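Pesticidial crystal protein CRY2AA (Bacillus thuringiensis serovar kurstaki, PDB 1I5P) kills dipteran and lepidopteran larvae by binding to their midgut epithelial cells and promoting colloid-osmotic lysis. Local coordinates at residues T332-S337 / G459-L464; T314-T319 / N357-C362; G428-I433 / R448-P453; S376-G381 / Q394-Q399; R237-L242 / S278-Q283. All blocks are in the same frame, centred on the assembly; numbering follows the deposited sequence.

Contact 1 of 5, residues T332-S337 / G459-L464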
# COMPACT_ATOMS: atom_id res chain seq x y z
N THR A 332 -23.08 7.50 27.65
CA THR A 332 -22.54 6.71 26.56
C THR A 332 -22.68 7.45 25.23
O THR A 332 -23.79 7.69 24.76
CB THR A 332 -23.24 5.34 26.46
OG1 THR A 332 -22.78 4.63 25.31
CG2 THR A 332 -24.75 5.51 26.37
N HIS A 333 -21.55 7.82 24.64
CA HIS A 333 -21.51 8.50 23.35
C HIS A 333 -21.20 7.43 22.31
O HIS A 333 -20.09 6.91 22.25
CB HIS A 333 -20.41 9.56 23.34
CG HIS A 333 -20.56 10.60 24.41
ND1 HIS A 333 -21.60 11.50 24.43
CD2 HIS A 333 -19.81 10.86 25.51
CE1 HIS A 333 -21.48 12.28 25.49
NE2 HIS A 333 -20.41 11.91 26.16
N SER A 334 -22.20 7.10 21.50
CA SER A 334 -22.03 6.06 20.51
C SER A 334 -22.41 6.42 19.08
O SER A 334 -23.14 7.38 18.83
CB SER A 334 -22.86 4.85 20.92
OG SER A 334 -24.23 5.20 21.00
N LEU A 335 -21.86 5.64 18.15
CA LEU A 335 -22.15 5.77 16.72
C LEU A 335 -22.85 4.46 16.43
O LEU A 335 -22.23 3.40 16.41
CB LEU A 335 -20.87 5.87 15.89
CG LEU A 335 -21.10 5.86 14.37
CD1 LEU A 335 -21.96 7.05 13.96
CD2 LEU A 335 -19.77 5.87 13.64
N ASN A 336 -24.16 4.54 16.25
CA ASN A 336 -24.99 3.37 16.03
C ASN A 336 -25.13 2.91 14.58
O ASN A 336 -25.42 1.75 14.33
CB ASN A 336 -26.37 3.63 16.62
CG ASN A 336 -26.35 3.77 18.14
OD1 ASN A 336 -25.51 4.48 18.70
ND2 ASN A 336 -27.27 3.09 18.81
N SER A 337 -24.92 3.84 13.65
CA SER A 337 -25.06 3.53 12.24
C SER A 337 -24.20 4.47 11.41
O SER A 337 -23.98 5.62 11.79
CB SER A 337 -26.53 3.69 11.81
OG SER A 337 -26.70 3.37 10.44
N GLY A 459 -30.07 -0.81 17.53
CA GLY A 459 -29.36 0.45 17.62
C GLY A 459 -27.94 0.12 17.20
O GLY A 459 -27.28 0.89 16.50
N ALA A 460 -27.48 -1.05 17.63
CA ALA A 460 -26.14 -1.55 17.33
C ALA A 460 -25.03 -0.51 17.40
O ALA A 460 -25.19 0.56 17.99
CB ALA A 460 -26.15 -2.21 15.95
N ARG A 461 -23.90 -0.84 16.79
CA ARG A 461 -22.74 0.04 16.79
C ARG A 461 -22.00 -0.01 15.46
O ARG A 461 -22.04 -1.01 14.75
CB ARG A 461 -21.78 -0.36 17.91
CG ARG A 461 -22.31 -0.13 19.33
CD ARG A 461 -22.27 1.34 19.69
NE ARG A 461 -22.60 1.58 21.09
CZ ARG A 461 -23.83 1.56 21.60
NH1 ARG A 461 -24.87 1.31 20.82
NH2 ARG A 461 -24.01 1.79 22.89
N ALA A 462 -21.33 1.09 15.14
CA ALA A 462 -20.55 1.18 13.92
C ALA A 462 -19.14 1.62 14.31
O ALA A 462 -18.97 2.67 14.92
CB ALA A 462 -21.17 2.20 12.96
N TYR A 463 -18.15 0.80 13.96
CA TYR A 463 -16.76 1.12 14.25
C TYR A 463 -16.06 1.26 12.91
O TYR A 463 -15.87 0.29 12.18
CB TYR A 463 -16.13 0.00 15.09
CG TYR A 463 -16.83 -0.18 16.42
CD1 TYR A 463 -17.68 -1.27 16.65
CD2 TYR A 463 -16.68 0.76 17.44
CE1 TYR A 463 -18.36 -1.41 17.87
CE2 TYR A 463 -17.34 0.63 18.66
CZ TYR A 463 -18.18 -0.46 18.87
OH TYR A 463 -18.82 -0.57 20.08
N LEU A 464 -15.67 2.49 12.59
CA LEU A 464 -15.05 2.81 11.31
C LEU A 464 -13.59 2.41 11.14
O LEU A 464 -12.83 2.30 12.10
CB LEU A 464 -15.21 4.31 11.03
CG LEU A 464 -16.64 4.82 11.21
CD1 LEU A 464 -16.72 6.27 10.79
CD2 LEU A 464 -17.60 3.96 10.40

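Contact 2 of 5, residues T314-T319 / N357-C362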
# COMPACT_ATOMS: atom_id res chain seq x y z
N THR A 314 -25.45 7.88 12.67
CA THR A 314 -26.30 8.17 13.81
C THR A 314 -25.47 8.20 15.08
O THR A 314 -25.01 7.16 15.55
CB THR A 314 -27.38 7.09 13.99
OG1 THR A 314 -28.09 6.91 12.76
CG2 THR A 314 -28.36 7.51 15.09
N ARG A 315 -25.27 9.39 15.64
CA ARG A 315 -24.52 9.50 16.88
C ARG A 315 -25.50 9.76 18.02
O ARG A 315 -26.43 10.56 17.88
CB ARG A 315 -23.51 10.64 16.82
CG ARG A 315 -24.11 12.02 16.64
CD ARG A 315 -22.99 13.04 16.54
NE ARG A 315 -23.43 14.31 15.99
CZ ARG A 315 -22.59 15.21 15.49
NH1 ARG A 315 -21.29 14.97 15.47
NH2 ARG A 315 -23.06 16.36 15.01
N LEU A 316 -25.30 9.08 19.14
CA LEU A 316 -26.18 9.25 20.28
C LEU A 316 -25.41 9.57 21.56
O LEU A 316 -24.34 9.01 21.81
CB LEU A 316 -27.02 7.99 20.50
CG LEU A 316 -28.01 7.58 19.41
CD1 LEU A 316 -28.67 6.26 19.78
CD2 LEU A 316 -29.06 8.66 19.22
N SER A 317 -25.96 10.48 22.35
CA SER A 317 -25.40 10.89 23.64
C SER A 317 -26.48 10.72 24.69
O SER A 317 -27.35 11.57 24.85
CB SER A 317 -24.95 12.35 23.62
OG SER A 317 -23.65 12.48 23.07
N ILE A 318 -26.43 9.60 25.40
CA ILE A 318 -27.41 9.30 26.44
C ILE A 318 -26.75 9.27 27.81
O ILE A 318 -25.74 8.60 28.01
CB ILE A 318 -28.09 7.95 26.17
CG1 ILE A 318 -28.84 8.02 24.84
CG2 ILE A 318 -29.04 7.61 27.31
CD1 ILE A 318 -28.99 6.68 24.15
N THR A 319 -27.34 10.00 28.75
CA THR A 319 -26.83 10.06 30.12
C THR A 319 -27.96 9.71 31.08
O THR A 319 -28.55 10.61 31.69
CB THR A 319 -26.32 11.47 30.47
OG1 THR A 319 -25.30 11.86 29.54
CG2 THR A 319 -25.76 11.49 31.88
N ASN A 357 -32.26 6.71 11.54
CA ASN A 357 -31.96 7.85 10.69
C ASN A 357 -30.66 8.48 11.18
O ASN A 357 -30.43 8.59 12.38
CB ASN A 357 -33.08 8.89 10.77
CG ASN A 357 -34.26 8.54 9.89
OD1 ASN A 357 -34.11 8.23 8.71
ND2 ASN A 357 -35.46 8.61 10.46
N HIS A 358 -29.82 8.87 10.24
CA HIS A 358 -28.54 9.49 10.57
C HIS A 358 -28.76 10.95 10.94
O HIS A 358 -29.54 11.65 10.30
CB HIS A 358 -27.59 9.37 9.39
CG HIS A 358 -27.25 7.95 9.04
ND1 HIS A 358 -26.48 7.61 7.95
CD2 HIS A 358 -27.55 6.79 9.67
CE1 HIS A 358 -26.33 6.30 7.91
NE2 HIS A 358 -26.97 5.77 8.94
N ASN A 359 -28.08 11.41 11.99
CA ASN A 359 -28.23 12.78 12.45
C ASN A 359 -27.01 13.66 12.25
O ASN A 359 -26.88 14.70 12.89
CB ASN A 359 -28.63 12.80 13.94
CG ASN A 359 -27.77 11.88 14.78
OD1 ASN A 359 -26.76 11.35 14.32
ND2 ASN A 359 -28.16 11.69 16.04
N PHE A 360 -26.12 13.25 11.36
CA PHE A 360 -24.94 14.06 11.10
C PHE A 360 -24.22 13.61 9.83
O PHE A 360 -24.29 12.44 9.46
CB PHE A 360 -23.99 14.04 12.31
CG PHE A 360 -23.07 12.84 12.34
CD1 PHE A 360 -21.83 12.89 11.71
CD2 PHE A 360 -23.44 11.68 13.00
CE1 PHE A 360 -20.97 11.79 11.74
CE2 PHE A 360 -22.59 10.57 13.03
CZ PHE A 360 -21.35 10.63 12.40
N ASN A 361 -23.57 14.56 9.16
CA ASN A 361 -22.80 14.31 7.94
C ASN A 361 -21.44 14.98 8.06
O ASN A 361 -21.34 16.20 8.21
CB ASN A 361 -23.53 14.86 6.70
CG ASN A 361 -24.63 13.93 6.21
OD1 ASN A 361 -25.77 14.00 6.67
ND2 ASN A 361 -24.28 13.04 5.27
N CYS A 362 -20.39 14.16 7.95
CA CYS A 362 -19.00 14.59 8.06
C CYS A 362 -18.29 14.38 6.72
O CYS A 362 -18.19 13.27 6.23
CB CYS A 362 -18.32 13.77 9.16
SG CYS A 362 -16.50 13.91 9.24
O HOH W 1 -26.05 15.49 16.05

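Contact 3 of 5, residues G428-I433 / R448-P453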
# COMPACT_ATOMS: atom_id res chain seq x y z
N GLY A 428 -16.00 0.26 7.83
CA GLY A 428 -16.31 0.04 9.23
C GLY A 428 -16.97 -1.30 9.44
O GLY A 428 -17.32 -1.99 8.48
N VAL A 429 -17.14 -1.66 10.71
CA VAL A 429 -17.78 -2.92 11.06
C VAL A 429 -18.71 -2.72 12.25
O VAL A 429 -18.54 -1.78 13.03
CB VAL A 429 -16.74 -4.01 11.42
CG1 VAL A 429 -15.85 -4.29 10.23
CG2 VAL A 429 -15.91 -3.57 12.62
N PRO A 430 -19.73 -3.57 12.38
CA PRO A 430 -20.65 -3.45 13.51
C PRO A 430 -19.99 -4.16 14.70
O PRO A 430 -18.93 -4.77 14.54
CB PRO A 430 -21.88 -4.20 13.02
CG PRO A 430 -21.26 -5.32 12.25
CD PRO A 430 -20.22 -4.57 11.42
N LEU A 431 -20.61 -4.09 15.87
CA LEU A 431 -20.04 -4.74 17.05
C LEU A 431 -19.75 -6.21 16.77
O LEU A 431 -18.69 -6.73 17.13
CB LEU A 431 -20.99 -4.63 18.25
CG LEU A 431 -20.48 -5.27 19.55
CD1 LEU A 431 -19.19 -4.61 19.99
CD2 LEU A 431 -21.55 -5.13 20.64
N VAL A 432 -20.67 -6.88 16.09
CA VAL A 432 -20.50 -8.29 15.76
C VAL A 432 -20.87 -8.56 14.31
O VAL A 432 -22.00 -8.27 13.89
CB VAL A 432 -21.38 -9.20 16.66
CG1 VAL A 432 -21.10 -10.66 16.35
CG2 VAL A 432 -21.12 -8.91 18.13
N ILE A 433 -19.93 -9.09 13.55
CA ILE A 433 -20.18 -9.43 12.15
C ILE A 433 -20.66 -10.87 12.14
O ILE A 433 -20.00 -11.75 12.70
CB ILE A 433 -18.90 -9.33 11.31
CG1 ILE A 433 -18.34 -7.91 11.38
CG2 ILE A 433 -19.21 -9.73 9.86
CD1 ILE A 433 -16.96 -7.76 10.78
N ARG A 448 -23.62 -4.10 0.30
CA ARG A 448 -24.32 -5.01 1.20
C ARG A 448 -24.30 -4.40 2.60
O ARG A 448 -23.29 -3.84 3.03
CB ARG A 448 -23.62 -6.38 1.23
CG ARG A 448 -24.50 -7.51 1.74
CD ARG A 448 -23.69 -8.65 2.36
NE ARG A 448 -22.82 -9.35 1.41
CZ ARG A 448 -21.88 -10.22 1.77
NH1 ARG A 448 -21.69 -10.50 3.05
NH2 ARG A 448 -21.13 -10.82 0.86
N ASN A 449 -25.42 -4.49 3.31
CA ASN A 449 -25.49 -3.95 4.66
C ASN A 449 -24.89 -4.93 5.67
O ASN A 449 -25.34 -6.07 5.78
CB ASN A 449 -26.94 -3.65 5.04
CG ASN A 449 -27.57 -2.61 4.14
OD1 ASN A 449 -26.90 -1.70 3.65
ND2 ASN A 449 -28.88 -2.72 3.94
N ILE A 450 -23.87 -4.48 6.39
CA ILE A 450 -23.21 -5.32 7.38
C ILE A 450 -23.68 -4.91 8.77
O ILE A 450 -23.17 -3.95 9.36
CB ILE A 450 -21.67 -5.18 7.30
CG1 ILE A 450 -21.21 -5.40 5.85
CG2 ILE A 450 -21.00 -6.18 8.22
CD1 ILE A 450 -21.64 -6.72 5.25
N GLU A 451 -24.67 -5.63 9.29
CA GLU A 451 -25.24 -5.33 10.60
C GLU A 451 -25.06 -6.48 11.59
O GLU A 451 -24.80 -7.62 11.19
CB GLU A 451 -26.73 -5.00 10.41
CG GLU A 451 -27.54 -4.73 11.68
CD GLU A 451 -28.96 -4.26 11.37
OE1 GLU A 451 -29.60 -4.84 10.47
OE2 GLU A 451 -29.44 -3.31 12.04
N SER A 452 -25.19 -6.17 12.88
CA SER A 452 -25.06 -7.18 13.92
C SER A 452 -26.19 -8.19 13.82
O SER A 452 -27.29 -7.86 13.38
CB SER A 452 -25.11 -6.54 15.31
OG SER A 452 -23.86 -5.99 15.69
N PRO A 453 -25.94 -9.45 14.24
CA PRO A 453 -26.97 -10.48 14.18
C PRO A 453 -28.15 -10.03 15.01
O PRO A 453 -27.97 -9.27 15.96
CB PRO A 453 -26.27 -11.69 14.79
CG PRO A 453 -24.83 -11.44 14.46
CD PRO A 453 -24.71 -9.99 14.82

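Contact 4 of 5, residues S376-G381 / Q394-Q399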
# COMPACT_ATOMS: atom_id res chain seq x y z
N SER A 376 -7.27 10.02 11.11
CA SER A 376 -8.50 9.56 11.76
C SER A 376 -8.29 9.16 13.22
O SER A 376 -7.18 8.81 13.62
CB SER A 376 -9.08 8.37 11.00
OG SER A 376 -8.21 7.25 11.09
N TRP A 377 -9.36 9.23 14.00
CA TRP A 377 -9.38 8.83 15.41
C TRP A 377 -10.51 7.81 15.48
O TRP A 377 -11.66 8.13 15.23
CB TRP A 377 -9.70 10.02 16.32
CG TRP A 377 -8.60 11.03 16.40
CD1 TRP A 377 -7.64 11.12 17.36
CD2 TRP A 377 -8.34 12.09 15.47
NE1 TRP A 377 -6.79 12.17 17.10
CE2 TRP A 377 -7.20 12.78 15.94
CE3 TRP A 377 -8.96 12.52 14.29
CZ2 TRP A 377 -6.66 13.88 15.27
CZ3 TRP A 377 -8.42 13.62 13.62
CH2 TRP A 377 -7.29 14.28 14.11
N LEU A 378 -10.17 6.57 15.82
CA LEU A 378 -11.17 5.50 15.86
C LEU A 378 -11.28 4.76 17.18
O LEU A 378 -12.09 3.83 17.31
CB LEU A 378 -10.84 4.50 14.75
CG LEU A 378 -10.57 5.12 13.37
CD1 LEU A 378 -9.87 4.10 12.48
CD2 LEU A 378 -11.88 5.58 12.76
N ASP A 379 -10.48 5.16 18.15
CA ASP A 379 -10.47 4.51 19.46
C ASP A 379 -11.75 4.70 20.25
O ASP A 379 -12.49 5.67 20.05
CB ASP A 379 -9.29 5.02 20.30
CG ASP A 379 -7.94 4.59 19.75
OD1 ASP A 379 -7.90 3.82 18.77
OD2 ASP A 379 -6.91 5.01 20.33
N SER A 380 -12.01 3.76 21.16
CA SER A 380 -13.15 3.81 22.05
C SER A 380 -12.55 3.71 23.45
O SER A 380 -11.38 3.38 23.59
CB SER A 380 -14.09 2.62 21.82
OG SER A 380 -13.49 1.43 22.30
N GLY A 381 -13.36 3.99 24.47
CA GLY A 381 -12.86 3.91 25.82
C GLY A 381 -13.89 4.26 26.88
O GLY A 381 -15.02 4.66 26.59
N GLN A 394 -16.85 6.93 22.02
CA GLN A 394 -16.36 6.53 20.72
C GLN A 394 -15.79 7.82 20.14
O GLN A 394 -15.99 8.90 20.70
CB GLN A 394 -17.50 5.99 19.85
CG GLN A 394 -17.63 4.47 19.88
CD GLN A 394 -18.76 3.96 19.00
OE1 GLN A 394 -19.90 3.86 19.44
NE2 GLN A 394 -18.45 3.64 17.75
N THR A 395 -15.05 7.71 19.04
CA THR A 395 -14.47 8.89 18.40
C THR A 395 -15.03 8.96 16.98
O THR A 395 -15.94 9.74 16.70
CB THR A 395 -12.92 8.82 18.35
OG1 THR A 395 -12.51 7.48 18.03
CG2 THR A 395 -12.32 9.23 19.69
N GLU A 396 -14.49 8.13 16.09
CA GLU A 396 -14.94 8.09 14.71
C GLU A 396 -14.86 9.48 14.11
O GLU A 396 -15.85 10.01 13.60
CB GLU A 396 -16.39 7.59 14.65
CG GLU A 396 -16.73 6.43 15.59
CD GLU A 396 -15.95 5.15 15.30
OE1 GLU A 396 -15.37 5.03 14.21
OE2 GLU A 396 -15.94 4.26 16.17
N SER A 397 -13.66 10.07 14.16
CA SER A 397 -13.44 11.42 13.65
C SER A 397 -12.39 11.43 12.55
O SER A 397 -11.54 10.54 12.47
CB SER A 397 -13.01 12.34 14.80
OG SER A 397 -12.65 13.62 14.32
N PHE A 398 -12.44 12.45 11.70
CA PHE A 398 -11.49 12.56 10.60
C PHE A 398 -11.07 14.00 10.38
O PHE A 398 -11.82 14.94 10.65
CB PHE A 398 -12.10 11.98 9.32
CG PHE A 398 -12.60 10.57 9.46
CD1 PHE A 398 -13.84 10.30 10.04
CD2 PHE A 398 -11.81 9.49 9.05
CE1 PHE A 398 -14.28 8.99 10.20
CE2 PHE A 398 -12.25 8.18 9.21
CZ PHE A 398 -13.48 7.92 9.79
N GLN A 399 -9.85 14.17 9.89
CA GLN A 399 -9.31 15.50 9.64
C GLN A 399 -8.67 15.54 8.26
O GLN A 399 -8.04 14.57 7.82
CB GLN A 399 -8.28 15.83 10.73
CG GLN A 399 -7.66 17.20 10.65
CD GLN A 399 -6.86 17.51 11.89
OE1 GLN A 399 -7.41 17.63 12.99
NE2 GLN A 399 -5.54 17.62 11.74
O HOH W 2 -13.93 2.54 16.13
O HOH W 3 -14.69 5.03 18.51

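Contact 5 of 5, residues R237-L242 / S278-Q283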
# COMPACT_ATOMS: atom_id res chain seq x y z
N ARG A 237 -8.11 -9.39 17.79
CA ARG A 237 -9.11 -8.37 17.49
C ARG A 237 -8.72 -7.64 16.20
O ARG A 237 -7.56 -7.67 15.78
CB ARG A 237 -9.21 -7.38 18.65
CG ARG A 237 -9.59 -8.03 19.97
CD ARG A 237 -10.43 -7.06 20.77
NE ARG A 237 -10.01 -6.95 22.16
CZ ARG A 237 -10.17 -5.85 22.90
NH1 ARG A 237 -10.75 -4.78 22.36
NH2 ARG A 237 -9.77 -5.82 24.16
N LEU A 238 -9.70 -6.98 15.58
CA LEU A 238 -9.46 -6.27 14.32
C LEU A 238 -8.28 -5.33 14.37
O LEU A 238 -7.40 -5.37 13.50
CB LEU A 238 -10.71 -5.49 13.91
CG LEU A 238 -10.63 -4.85 12.52
CD1 LEU A 238 -10.38 -5.94 11.49
CD2 LEU A 238 -11.92 -4.10 12.20
N HIS A 239 -8.25 -4.47 15.38
CA HIS A 239 -7.17 -3.51 15.52
C HIS A 239 -5.80 -4.18 15.39
O HIS A 239 -4.94 -3.72 14.65
CB HIS A 239 -7.27 -2.79 16.86
CG HIS A 239 -6.11 -1.89 17.14
ND1 HIS A 239 -5.95 -0.67 16.52
CD2 HIS A 239 -5.01 -2.07 17.91
CE1 HIS A 239 -4.80 -0.13 16.90
NE2 HIS A 239 -4.21 -0.97 17.74
N ASP A 240 -5.61 -5.28 16.12
CA ASP A 240 -4.34 -6.00 16.10
C ASP A 240 -4.05 -6.71 14.79
O ASP A 240 -2.91 -6.79 14.36
CB ASP A 240 -4.28 -6.98 17.26
CG ASP A 240 -4.13 -6.29 18.60
OD1 ASP A 240 -4.66 -6.80 19.61
OD2 ASP A 240 -3.48 -5.22 18.64
N MET A 241 -5.09 -7.23 14.14
CA MET A 241 -4.90 -7.91 12.87
C MET A 241 -4.41 -6.90 11.83
O MET A 241 -3.46 -7.16 11.10
CB MET A 241 -6.20 -8.55 12.39
CG MET A 241 -6.11 -9.13 10.99
SD MET A 241 -7.57 -10.05 10.54
CE MET A 241 -7.15 -11.65 11.19
N LEU A 242 -5.06 -5.74 11.78
CA LEU A 242 -4.67 -4.71 10.83
C LEU A 242 -3.27 -4.16 11.09
O LEU A 242 -2.50 -3.92 10.15
CB LEU A 242 -5.69 -3.56 10.85
CG LEU A 242 -7.12 -3.98 10.48
CD1 LEU A 242 -8.02 -2.74 10.38
CD2 LEU A 242 -7.10 -4.73 9.15
N SER A 278 -8.03 0.62 12.46
CA SER A 278 -9.28 0.52 13.19
C SER A 278 -8.96 0.98 14.60
O SER A 278 -7.78 1.08 14.97
CB SER A 278 -9.83 -0.92 13.18
OG SER A 278 -9.10 -1.79 14.04
N GLY A 279 -9.98 1.26 15.40
CA GLY A 279 -9.73 1.75 16.74
C GLY A 279 -9.37 0.75 17.82
O GLY A 279 -9.72 -0.44 17.75
N SER A 280 -8.66 1.25 18.83
CA SER A 280 -8.27 0.47 19.99
C SER A 280 -9.35 0.79 21.01
O SER A 280 -10.21 1.63 20.76
CB SER A 280 -6.92 0.93 20.53
OG SER A 280 -5.89 0.75 19.58
N GLY A 281 -9.32 0.13 22.16
CA GLY A 281 -10.33 0.39 23.16
C GLY A 281 -11.05 -0.88 23.56
O GLY A 281 -10.90 -1.90 22.89
N PRO A 282 -11.84 -0.85 24.63
CA PRO A 282 -12.57 -2.03 25.10
C PRO A 282 -13.85 -2.42 24.34
O PRO A 282 -14.37 -3.51 24.56
CB PRO A 282 -12.86 -1.67 26.55
CG PRO A 282 -13.18 -0.21 26.44
CD PRO A 282 -12.03 0.28 25.56
N GLN A 283 -14.37 -1.55 23.47
CA GLN A 283 -15.60 -1.85 22.73
C GLN A 283 -15.45 -2.82 21.56
O GLN A 283 -16.26 -3.73 21.38
CB GLN A 283 -16.25 -0.56 22.23
CG GLN A 283 -16.90 0.26 23.33
CD GLN A 283 -17.71 1.42 22.79
OE1 GLN A 283 -18.46 1.27 21.83
NE2 GLN A 283 -17.58 2.58 23.43
O HOH W 4 -5.47 -0.61 13.43

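Contact 1 of 5, residues T332-S337 / G459-L464
Leu335 and Ala462 meet where two strands cross almost at a right angle: the axes of 332-337 and 462-464 make 97° and approach to 6.4 Å. One backbone hydrogen bond joins them, from Ala462 N to Leu335 O at 2.8 Å. The same carbonyl oxygen takes a CA-H...O contact from Arg461 CA. The main polar side chain is Arg461. Its chain bends at chi2 (-75°), which turns CD back toward the other strand. Ser334 CB then lies over one guanidinium face, near the rim, 3.3 Å from Arg461 NE. Arg461 NH1 bonds back to Ala460 O of its own segment at 2.9 Å, with that oxygen in the guanidinium plane. Beside it runs the Asn336 amide, pointing the same way, its plane 33° from that of the guanidinium. Ser334 OG donates to Asn336 OD1 at 2.7 Å, in the carbonyl plane, and so helps to fix the amide. On the apolar side, Leu335 CG packs on Ala462 CB at 3.9 Å. Leu335 CD2 reaches Leu464 CG at 4.1 Å. Gln394 bridges both strands: its OE1 accepts from Leu335 N, and its NE2 gives a weak bond to Ala462 O. Strands 329-342 and 462-469 belong to different sheets of the middle domain. Such a meeting of sheets with a shared apolar interior is characteristic of the beta prism of three-domain Cry toxins.

Contact 2 of 5, residues T314-T319 / N357-C362
The guanidinium of Arg315 lies flat on the Phe360 side chain, with centres 4.7 Å apart and planes at 19°. Phe360 CB sits over one guanidinium face, toward its rim, 3.7 Å from Arg315 CZ. Water 1 is at the guanidinium edge and accepts from Arg315 NE at 2.9 Å. Arg315 N and Asn359 OD1 lie at the edge of the Phe360 ring, in its plane. The Arg315 chain is extended from CG to NE and runs past the ring, with CG 3.7 Å from Phe360 CD2. Asn359 uses its amide like a peptide group. Its OD1 accepts from Arg315 N at 2.8 Å, on a lone pair, and its ND2 donates to Arg315 O at 2.8 Å. Chi1 of 47° puts Asn359 CG between its own backbone N and carbonyl carbon, turned toward the strand. Thr314 OG1 makes a weak bond to Asn357 O and lies at the edge of the His358 ring, near CD2. His358 itself bonds to Ser312 and Ser337. Arg315 NH1 has a further partner in Ala408 O, and Cys362 forms a disulfide with Cys406. The contact lies where the loop before strand 360-363 meets one side of strand 308-321; strand 329-342 pairs antiparallel with that strand.

Contact 3 of 5, residues G428-I433 / R448-P453
Pro430 and Val432 meet Glu451 and Ser452 where the irregular segment 448-453 packs beside strand 422-430; the nearest CA atoms are those of Val432 and Ser452, 5.0 Å apart. This is loop packing beside a strand of the beta-prism middle domain, with no beta pairing between the segments. The main backbone approach is a CA-H...O contact from Ser452 CA to Val432 O, 3.2 Å long and nearly straight at 163°. Ser452 OG adds a weak hydrogen bond as acceptor from Val432 N. Chi1 of -82° sets this oxygen anti to the serine carbonyl carbon and brings it to Val432 N. Two prolines pack against Ile450 and Val432. Pro430 lies with its CD against Ile450 CG2 at 3.7 Å. Pro430 CG also lies 3.7 Å from Ile450 O, and Pro430 CB packs near Ser452 OG. The same Ile450 CG2 meets Ile433 CG2 at 4.3 Å. Ile433 continues onto Phe295 and Leu296 of helix 293-300, while Ile450 touches Leu299, so the two isoleucines carry the contact to that helix. Glu451 turns away and accepts a bond from Thr354 N, while Arg448 makes a salt bridge with Asp437. Val432 and Pro453 cross at about a right angle, and Val432 CB is 3.9 Å from Pro453 CD.

Contact 4 of 5, residues S376-G381 / Q394-Q399
Trp377 and Ser397 face each other as an antiparallel hydrogen-bonded pair, and the indole turns its edge to the neighbouring strand. Ser397 O and Gln399 CB lie near the indole edge, with Trp377 CZ3 3.6 Å from Gln399 CB. The plane of the Gln399 amide is at 55° to the indole, and OE1 is 3.5 Å from Trp377 CH2. That oxygen accepts a hydrogen bond from Arg405 NH2, and Arg405 makes a cation-pi contact with Trp377. Phe398 lies on the other face of the sheet with Ser376 and meets Ser376 CB with CD2 at 3.5 Å. Its CZ comes to Leu378 CD2 at 4.1 Å. Leu378 crosses Glu396 at about a right angle. Glu396 and Ser397 both face Trp377 in a G1 beta bulge, and Glu396 has both backbone angles positive. Beyond the bulge, Thr395 OG1 donates to Asp379 O at 2.7 Å, in the carbonyl plane and on a lone pair. Chi1 of 41° places that hydroxyl between the backbone N and the carbonyl carbon and points it at Asp379 O. Glu396 OE2 accepts from water 2 and from Gln394 NE2, the latter at 3.0 Å, and its OE1 accepts from Leu464 N. The carboxylate is buried, yet both of its oxygens have donors. They would stabilise a negative charge there and probably keep the glutamate ionised.

Contact 5 of 5, residues R237-L242 / S278-Q283
The start of helix 238-259 meets the loop after strand 275-278 of the middle domain, so this contact belongs to the interface between the beta prism and the N-terminal helical bundle, which in three-domain Cry toxins is thought to form the pore. His239 and Ser278 are central. His239 ND1 donates to Ser278 O at 3.0 Å, with an N-H...O angle of 162°. The oxygen lies in the ring plane, while the nitrogen stands above the plane of the carbonyl, 45° out of it. With chi1 at 174°, His239 CG is anti to its backbone N, which carries the imidazole to the 278-280 loop. One face of the imidazole is covered by Ser280, whose OG stands 3.0 Å above the plane and over its centre. Ser280 CB lies behind that oxygen. Ser278 CB packs against two leucines of the helix, 3.9 Å from Leu238 CD2 and 3.8 Å from Leu242 CD1. Leu238 continues onto Leu296 and Phe300 of helix 293-300, and Leu242 onto Trp293. Water 4 accepts from Ser278 N and gives a weak bond to His239 O. Arg237, at the N-cap position, crosses to the loop through its side chain and also donates to Gln284 O. The positive phi of Gly281 suits glycine. Its carbonyl oxygen accepts from Arg237 NH1 at 2.9 Å, in the guanidinium plane.

How the contacts relate
Contact 1 lies in the middle of the group and touches the other four. Contact 2 is closest, with centres 9 Å apart: its strand 308-321 pairs with strand 329-342, and Ser334 O meets Leu316 N at 2.8 Å. Contact 3 joins through strands 462-469 and 422-430, where Val429 N meets Tyr463 O at 2.8 Å. Contact 4 reaches contact 1 through Gln394 and Glu396, and contact 5 through Asp379 OD1 and Ser280 N, 2.7 Å apart. Contact 5 alone brings in the N-terminal helical domain. It also touches contact 1, where Gln283 OE1 and Tyr463 OH are 2.6 Å apart. Contacts 2 and 5 are farthest apart, about 22 Å between centres.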